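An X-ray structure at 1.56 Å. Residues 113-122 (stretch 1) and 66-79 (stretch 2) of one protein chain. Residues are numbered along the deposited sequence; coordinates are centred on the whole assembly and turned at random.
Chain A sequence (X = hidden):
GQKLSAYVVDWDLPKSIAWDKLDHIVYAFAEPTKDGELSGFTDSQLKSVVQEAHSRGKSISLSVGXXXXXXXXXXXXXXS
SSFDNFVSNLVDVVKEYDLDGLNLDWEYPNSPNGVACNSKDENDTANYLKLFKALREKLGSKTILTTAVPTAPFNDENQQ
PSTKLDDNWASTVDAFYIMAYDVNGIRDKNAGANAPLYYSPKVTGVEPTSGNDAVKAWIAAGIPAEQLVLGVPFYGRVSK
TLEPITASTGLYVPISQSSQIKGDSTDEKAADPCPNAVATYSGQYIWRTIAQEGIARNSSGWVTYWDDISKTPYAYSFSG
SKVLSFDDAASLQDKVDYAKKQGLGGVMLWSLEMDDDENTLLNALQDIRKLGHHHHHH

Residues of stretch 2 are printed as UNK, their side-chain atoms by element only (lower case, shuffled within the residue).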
# COMPACT_ATOMS: atom_id res chain seq x y z
N ASN A 113 1.38 -15.92 -2.34
CA ASN A 113 1.63 -14.67 -3.03
C ASN A 113 2.40 -13.76 -2.08
O ASN A 113 2.73 -14.16 -0.97
CB ASN A 113 0.33 -14.07 -3.54
CG ASN A 113 -0.43 -15.04 -4.43
OD1 ASN A 113 0.18 -15.78 -5.20
ND2 ASN A 113 -1.75 -15.06 -4.31
N GLY A 114 2.79 -12.59 -2.53
CA GLY A 114 3.74 -11.87 -1.74
C GLY A 114 5.09 -12.53 -2.14
O GLY A 114 5.11 -13.38 -2.99
N VAL A 115 6.19 -12.17 -1.56
CA VAL A 115 7.48 -12.77 -1.88
C VAL A 115 7.38 -14.30 -1.80
O VAL A 115 6.88 -14.85 -0.82
CB VAL A 115 8.60 -12.21 -0.99
CG1 VAL A 115 9.84 -13.07 -1.05
CG2 VAL A 115 8.92 -10.78 -1.40
N ALA A 116 7.82 -14.97 -2.86
CA ALA A 116 7.54 -16.39 -3.04
C ALA A 116 8.02 -17.28 -1.89
O ALA A 116 7.36 -18.27 -1.53
CB ALA A 116 8.13 -16.88 -4.35
N CYS A 117 9.17 -16.94 -1.31
CA CYS A 117 9.77 -17.77 -0.28
C CYS A 117 9.45 -17.31 1.14
O CYS A 117 10.07 -17.77 2.11
CB CYS A 117 11.29 -17.87 -0.49
SG CYS A 117 12.14 -16.29 -0.31
N ASN A 118 8.49 -16.39 1.27
CA ASN A 118 7.96 -16.05 2.59
C ASN A 118 7.57 -17.29 3.38
O ASN A 118 7.02 -18.24 2.81
CB ASN A 118 6.72 -15.16 2.46
CG ASN A 118 7.06 -13.71 2.21
OD1 ASN A 118 8.22 -13.29 2.26
ND2 ASN A 118 6.03 -12.91 1.96
N SER A 119 7.83 -17.28 4.68
CA SER A 119 7.31 -18.35 5.53
C SER A 119 5.79 -18.21 5.61
O SER A 119 5.25 -17.11 5.47
CB SER A 119 7.95 -18.33 6.92
OG SER A 119 7.73 -17.10 7.59
N LYS A 120 5.10 -19.32 5.81
CA LYS A 120 3.64 -19.32 5.86
C LYS A 120 3.16 -20.46 6.74
O LYS A 120 3.83 -21.48 6.86
CB LYS A 120 3.06 -19.47 4.45
CG LYS A 120 3.57 -20.71 3.73
CD LYS A 120 2.97 -20.84 2.35
CE LYS A 120 3.31 -19.66 1.46
NZ LYS A 120 4.78 -19.41 1.30
N ASP A 121 2.01 -20.27 7.38
CA ASP A 121 1.44 -21.28 8.26
C ASP A 121 -0.07 -21.12 8.26
O ASP A 121 -0.57 -20.00 8.12
CB ASP A 121 1.98 -21.11 9.68
CG ASP A 121 1.62 -22.27 10.57
OD1 ASP A 121 2.40 -23.25 10.62
OD2 ASP A 121 0.57 -22.21 11.24
N GLU A 122 -0.80 -22.22 8.40
CA GLU A 122 -2.26 -22.16 8.47
C GLU A 122 -2.74 -21.19 9.54
O GLU A 122 -3.81 -20.60 9.40
CB GLU A 122 -2.85 -23.53 8.77
CG GLU A 122 -2.57 -24.60 7.75
CD GLU A 122 -2.82 -25.99 8.30
OE1 GLU A 122 -3.56 -26.11 9.30
OE2 GLU A 122 -2.27 -26.96 7.73
N UNK A 66 6.50 -4.95 5.06
CA UNK A 66 6.65 -4.49 3.69
C UNK A 66 6.95 -5.66 2.77
O UNK A 66 7.11 -6.79 3.23
N UNK A 67 6.99 -5.42 1.49
CA UNK A 67 7.19 -6.50 0.54
C UNK A 67 8.40 -7.36 0.78
O UNK A 67 8.30 -8.52 0.74
c UNK A 67 4.74 -9.52 -3.86
c UNK A 67 7.33 -6.93 -1.94
n UNK A 67 8.11 -8.25 -3.50
c UNK A 67 7.26 -5.93 -0.91
c UNK A 67 4.15 -8.70 -2.85
c UNK A 67 6.25 -7.70 -2.45
c UNK A 67 6.78 -8.50 -3.46
c UNK A 67 8.42 -7.27 -2.65
c UNK A 67 6.03 -9.42 -4.16
c UNK A 67 4.90 -7.80 -2.15
N UNK A 68 9.55 -6.77 0.97
CA UNK A 68 10.76 -7.56 1.16
C UNK A 68 11.06 -7.82 2.62
O UNK A 68 12.08 -8.43 2.95
c UNK A 68 11.78 -6.74 -0.99
o UNK A 68 12.23 -5.61 1.08
c UNK A 68 12.00 -6.90 0.50
N UNK A 69 10.17 -7.36 3.51
CA UNK A 69 10.36 -7.53 4.94
C UNK A 69 9.39 -8.50 5.58
O UNK A 69 9.18 -8.46 6.79
N UNK A 70 8.80 -9.38 4.78
CA UNK A 70 7.76 -10.28 5.29
C UNK A 70 8.19 -11.74 5.34
O UNK A 70 7.36 -12.61 5.59
c UNK A 70 6.49 -10.13 4.45
o UNK A 70 5.88 -8.86 4.67
N UNK A 71 9.47 -12.01 5.13
CA UNK A 71 9.97 -13.39 5.07
C UNK A 71 9.68 -14.19 6.33
O UNK A 71 9.35 -15.37 6.26
c UNK A 71 13.54 -12.97 3.50
c UNK A 71 11.55 -14.11 2.49
c UNK A 71 11.49 -13.41 4.86
c UNK A 71 12.02 -13.06 3.48
N UNK A 72 9.79 -13.53 7.48
CA UNK A 72 9.86 -14.25 8.74
C UNK A 72 8.67 -14.11 9.67
O UNK A 72 8.67 -14.73 10.72
c UNK A 72 12.71 -15.53 8.38
c UNK A 72 13.19 -13.21 8.16
c UNK A 72 12.38 -14.21 8.66
c UNK A 72 14.31 -13.51 7.40
o UNK A 72 15.72 -15.13 6.38
c UNK A 72 11.15 -13.89 9.48
c UNK A 72 13.82 -15.83 7.61
c UNK A 72 14.61 -14.82 7.14
N UNK A 73 7.68 -13.29 9.31
CA UNK A 73 6.50 -13.12 10.16
C UNK A 73 5.90 -14.47 10.59
O UNK A 73 5.66 -14.70 11.78
c UNK A 73 5.77 -8.04 9.76
c UNK A 73 5.42 -12.31 9.45
c UNK A 73 6.08 -8.68 8.58
c UNK A 73 5.97 -10.06 8.49
c UNK A 73 5.56 -10.82 9.58
c UNK A 73 5.23 -10.16 10.75
c UNK A 73 5.34 -8.78 10.85
N UNK A 74 5.67 -15.36 9.64
CA UNK A 74 5.03 -16.63 9.97
C UNK A 74 5.87 -17.44 10.95
O UNK A 74 5.35 -17.88 11.97
o UNK A 74 4.14 -18.68 9.04
c UNK A 74 4.76 -17.45 8.71
N UNK A 75 7.15 -17.61 10.66
CA UNK A 75 8.05 -18.33 11.56
C UNK A 75 8.12 -17.69 12.93
O UNK A 75 8.07 -18.37 13.95
c UNK A 75 9.46 -18.41 10.97
o UNK A 75 10.56 -19.24 9.04
c UNK A 75 9.55 -19.33 9.78
o UNK A 75 8.64 -20.16 9.57
N UNK A 76 8.23 -16.36 12.96
CA UNK A 76 8.35 -15.65 14.22
C UNK A 76 7.14 -15.88 15.12
O UNK A 76 7.29 -16.10 16.31
c UNK A 76 9.94 -12.24 13.09
c UNK A 76 11.02 -14.07 14.41
c UNK A 76 9.92 -13.74 13.42
c UNK A 76 8.55 -14.15 13.98
N UNK A 77 5.95 -15.84 14.54
CA UNK A 77 4.73 -15.88 15.35
C UNK A 77 4.23 -17.28 15.71
O UNK A 77 3.43 -17.42 16.63
c UNK A 77 2.70 -12.92 13.83
c UNK A 77 3.60 -15.09 14.69
c UNK A 77 4.45 -12.93 15.61
c UNK A 77 3.93 -13.63 14.37
N UNK A 78 4.72 -18.30 15.01
CA UNK A 78 4.23 -19.67 15.21
C UNK A 78 4.99 -20.41 16.30
O UNK A 78 4.60 -21.50 16.72
c UNK A 78 4.25 -20.47 13.90
n UNK A 78 6.74 -23.15 10.52
c UNK A 78 6.85 -22.40 11.80
c UNK A 78 5.62 -21.01 13.49
c UNK A 78 5.52 -21.78 12.18
N UNK A 79 6.08 -19.81 16.77
CA UNK A 79 6.83 -20.35 17.90
C UNK A 79 6.67 -19.41 19.08
O UNK A 79 6.83 -18.21 18.93
c UNK A 79 8.31 -20.49 17.53
o UNK A 79 9.11 -20.58 18.70
O HOH W 1 9.26 -10.67 2.25
O HOH W 2 6.09 -10.25 0.62
O HOH W 3 5.81 -14.58 6.74
O HOH W 4 4.42 -23.68 8.95

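Position 66 has no side-chain atoms and lies out of reach of stretch 1; its backbone angles (91°/174°) would jam a CB against the preceding carbonyl, and it is Gly66. Position 67 carries one carbon and then fused five- and six-membered rings of eight carbons and one nitrogen. Val115 CG2 lies over the face of the five-membered ring, 3.7 Å from its centroid, while Gly114 CA approaches a carbon of the six-membered ring obliquely at 3.3 Å; the fused rings identify Trp67. At position 68 one carbon bears an oxygen and a carbon and points away from stretch 1: Thr68. Position 69 again lacks a side chain, as Gly69.

Position 70 has one carbon and one oxygen. The oxygen turns back to the carbonyl of Gly66, and the CB lies 3.8 Å from Asn118 ND2; this is Ser70, whose OG donates to Gly66 O at 2.8 Å. Position 71 holds four carbons. The second is the fork; the CB starts away from stretch 1, although the end of the chain comes nearer, one terminal carbon lying 3.6 Å from Cys117 SG and 4.1 Å from Val115 CG1. The four carbons forked at the second identify Leu71.

Position 72, one carbon and a six-carbon ring bearing an oxygen, points away and is Tyr72. Position 73 has the same ring without oxygen, its end leading away: Phe73, where the helix begins. Position 74 has one carbon and one oxygen; the CA-to-CB bond points toward stretch 1, and the oxygen lies 3.3 Å from Asp121 CB; it is Ser74. Position 75 shows two carbons, the second with two oxygens, one of them 3.3 Å from Ser119 CB: Asp75. Positions 76 and 77 each have four carbons forked at the second and make no contact, giving Leu76 and Leu77. Position 78 is a row of four carbons ending in nitrogen, with a carbon 3.8 Å from Asp121 OD1: Lys78. Position 79, one carbon and one oxygen, is Ser79, out of reach.

Ser119 anchors the contact. Its N and OG both donate to Leu71 O, at 2.9 and 2.7 Å, and its OG accepts from Asp75 N at 3.2 Å, so one hydroxyl joins the loop carbonyl to an amide of the helix's first turn. Waters bridge the stretches elsewhere along the contact, and one, from Ser119 O to Ser70 O and Ser74 N, lies beside the Ser119 link. Apolar packing of Val115 and Cys117 against Trp67 and Leu71 adds to an interface that buries 599 Å², both sides summed.

Stretch 2, residues 66-79: GWTGSLYFSDLLKS
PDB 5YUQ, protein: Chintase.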